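PDB 3MPR: putative endonuclease/exonuclease/phosphatase family protein from Bacteroides thetaiotaomicron, which probably acts as a metal-dependent phosphodiesterase of the DNase I-like superfamily, with endonuclease or 3'-5' RNA exonuclease activity. Local coordinates for residues F53-Q56 and L57-K61. Numbering follows the deposited sequence.
Sequences FLHQ and LKDMK
L54 and K58, one turn apart on the first turns of helix 54-63, lay their side chains obliquely over each other. The CE methylene of the lysine does the touching, 3.9 Å from L54 CG. K58 CG stands beside the backbone N (chi1 -76°) and the chain is extended beyond it, which carries it back along the helix to the leucine. On the side facing the sheet, L57 CD1 comes within 4.4 Å of L54 CD1, a loose apolar contact.

Beneath them run i to i+4 backbone bonds. F53, the N-cap residue, accepts L57 N at 3.2 Å through its carbonyl O, and K58 N reaches L54 O at 3.0 Å. D59 N and the N of M60, a selenomethionine, complete the ladder on H55 O and Q56 O. The carboxylate of D59 is positioned from outside, its OD2 hydrogen-bonded to W28 NE1.

The side chain of Q56 lies about 6 Å from that of E51, which binds magnesium in a structure of this protein, though not in this chain. M60 packs on W28 and I35 of helix 28-41, L57 on Y69 and F87 of strands 67-70 and 86-89, at one edge of a sheet of the DNase I-like sandwich.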
ATOM      1  N   PHE A  53       9.528  19.075 -13.781  1.00 10.97           N
ATOM      2  CA  PHE A  53       9.824  19.772 -15.016  1.00 11.89           C
ATOM      3  C   PHE A  53       9.252  18.925 -16.141  1.00 12.20           C
ATOM      4  O   PHE A  53       8.914  17.764 -15.938  1.00 13.80           O
ATOM      5  CB  PHE A  53      11.336  19.966 -15.174  1.00 10.51           C
ATOM      6  CG  PHE A  53      11.928  20.924 -14.189  1.00 19.85           C
ATOM      7  CD1 PHE A  53      11.637  22.273 -14.257  1.00 23.94           C
ATOM      8  CD2 PHE A  53      12.802  20.480 -13.211  1.00 26.31           C
ATOM      9  CE1 PHE A  53      12.186  23.163 -13.356  1.00 30.01           C
ATOM     10  CE2 PHE A  53      13.352  21.364 -12.304  1.00 28.83           C
ATOM     11  CZ  PHE A  53      13.043  22.708 -12.377  1.00 30.71           C
ATOM     12  N   LEU A  54       9.126  19.492 -17.334  1.00  9.55           N
ATOM     13  CA  LEU A  54       8.501  18.751 -18.417  1.00 10.48           C
ATOM     14  C   LEU A  54       9.201  17.419 -18.693  1.00 11.97           C
ATOM     15  O   LEU A  54       8.547  16.426 -18.985  1.00 12.17           O
ATOM     16  CB  LEU A  54       8.442  19.600 -19.697  1.00 16.20           C
ATOM     17  CG  LEU A  54       7.850  18.925 -20.938  1.00 20.52           C
ATOM     18  CD1 LEU A  54       6.415  18.478 -20.696  1.00 19.70           C
ATOM     19  CD2 LEU A  54       7.930  19.848 -22.158  1.00 22.48           C
ATOM     20  N   HIS A  55      10.528  17.385 -18.617  1.00 12.77           N
ATOM     21  CA  HIS A  55      11.216  16.135 -18.911  1.00 13.67           C
ATOM     22  C   HIS A  55      10.824  15.025 -17.933  1.00 13.61           C
ATOM     23  O   HIS A  55      10.693  13.867 -18.324  1.00 10.75           O
ATOM     24  CB  HIS A  55      12.738  16.308 -19.023  1.00 18.15           C
ATOM     25  CG  HIS A  55      13.446  16.498 -17.715  1.00 14.64           C
ATOM     26  ND1 HIS A  55      13.644  17.738 -17.147  1.00 19.30           N
ATOM     27  CD2 HIS A  55      14.067  15.612 -16.904  1.00 13.72           C
ATOM     28  CE1 HIS A  55      14.329  17.604 -16.026  1.00 13.57           C
ATOM     29  NE2 HIS A  55      14.599  16.322 -15.855  1.00 18.24           N
ATOM     30  N   GLN A  56      10.607  15.395 -16.673  1.00 12.54           N
ATOM     31  CA  GLN A  56      10.147  14.447 -15.662  1.00  9.15           C
ATOM     32  C   GLN A  56       8.727  13.945 -15.947  1.00  6.98           C
ATOM     33  O   GLN A  56       8.403  12.783 -15.689  1.00 11.58           O
ATOM     34  CB  GLN A  56      10.178  15.109 -14.288  1.00 11.95           C
ATOM     35  CG  GLN A  56      11.566  15.474 -13.800  1.00  9.27           C
ATOM     36  CD  GLN A  56      11.514  16.110 -12.441  1.00 12.67           C
ATOM     37  OE1 GLN A  56      11.386  15.420 -11.427  1.00 15.93           O
ATOM     38  NE2 GLN A  56      11.582  17.428 -12.406  1.00  7.44           N
ATOM     39  N   LEU A  57       7.869  14.827 -16.455  1.00 10.47           N
ATOM     40  CA  LEU A  57       6.510  14.423 -16.818  1.00  6.85           C
ATOM     41  C   LEU A  57       6.548  13.392 -17.937  1.00 13.04           C
ATOM     42  O   LEU A  57       5.791  12.418 -17.923  1.00 10.18           O
ATOM     43  CB  LEU A  57       5.675  15.641 -17.229  1.00  8.32           C
ATOM     44  CG  LEU A  57       5.420  16.670 -16.118  1.00  8.25           C
ATOM     45  CD1 LEU A  57       4.687  17.870 -16.694  1.00  9.21           C
ATOM     46  CD2 LEU A  57       4.605  16.040 -14.972  1.00 11.39           C
ATOM     47  N   LYS A  58       7.432  13.606 -18.913  1.00 12.41           N
ATOM     48  CA  LYS A  58       7.542  12.677 -20.040  1.00  9.56           C
ATOM     49  C   LYS A  58       8.053  11.308 -19.586  1.00  8.60           C
ATOM     50  O   LYS A  58       7.594  10.273 -20.059  1.00 13.77           O
ATOM     51  CB  LYS A  58       8.445  13.271 -21.129  1.00  7.93           C
ATOM     52  CG  LYS A  58       7.724  14.348 -21.931  1.00 14.01           C
ATOM     53  CD  LYS A  58       8.655  15.047 -22.900  1.00 16.25           C
ATOM     54  CE  LYS A  58       7.911  16.124 -23.684  1.00 18.75           C
ATOM     55  NZ  LYS A  58       8.886  16.874 -24.536  1.00 29.26           N
ATOM     56  N   ASP A  59       9.007  11.316 -18.665  1.00 10.35           N
ATOM     57  CA  ASP A  59       9.508  10.081 -18.066  1.00 10.80           C
ATOM     58  C   ASP A  59       8.386   9.333 -17.362  1.00 14.17           C
ATOM     59  O   ASP A  59       8.262   8.109 -17.475  1.00 11.34           O
ATOM     60  CB  ASP A  59      10.584  10.382 -17.021  1.00 11.24           C
ATOM     61  CG  ASP A  59      11.818  11.021 -17.611  1.00 18.90           C
ATOM     62  OD1 ASP A  59      12.001  10.925 -18.841  1.00 24.11           O
ATOM     63  OD2 ASP A  59      12.601  11.612 -16.832  1.00 14.12           O
HETATM   64  N   MSE A  60       7.579  10.067 -16.609  1.00 11.06           N
HETATM   65  CA  MSE A  60       6.519   9.421 -15.836  1.00 11.21           C
HETATM   66  C   MSE A  60       5.478   8.821 -16.760  1.00 12.44           C
HETATM   67  O   MSE A  60       5.058   7.687 -16.570  1.00 11.74           O
HETATM   68  CB  MSE A  60       5.878  10.397 -14.838  1.00 10.34           C
HETATM   69  CG  MSE A  60       6.777  10.749 -13.660  1.00  7.75           C
HETATM   70 SE   MSE A  60       7.109   9.175 -12.505  1.00 25.84          SE
HETATM   71  CE  MSE A  60       5.262   8.654 -12.223  1.00 19.26           C
ATOM     72  N   LYS A  61       5.062   9.569 -17.776  1.00  9.54           N
ATOM     73  CA  LYS A  61       4.099   9.021 -18.723  1.00  7.43           C
ATOM     74  C   LYS A  61       4.671   7.771 -19.416  1.00 10.79           C
ATOM     75  O   LYS A  61       3.980   6.770 -19.580  1.00 12.00           O
ATOM     76  CB  LYS A  61       3.667  10.083 -19.741  1.00 11.36           C
ATOM     77  CG  LYS A  61       2.653   9.589 -20.754  1.00 18.27           C
ATOM     78  CD  LYS A  61       2.103  10.741 -21.595  1.00 17.36           C
ATOM     79  CE  LYS A  61       1.104  10.237 -22.616  1.00 19.26           C
ATOM     80  NZ  LYS A  61       0.678  11.351 -23.519  1.00 18.61           N
TER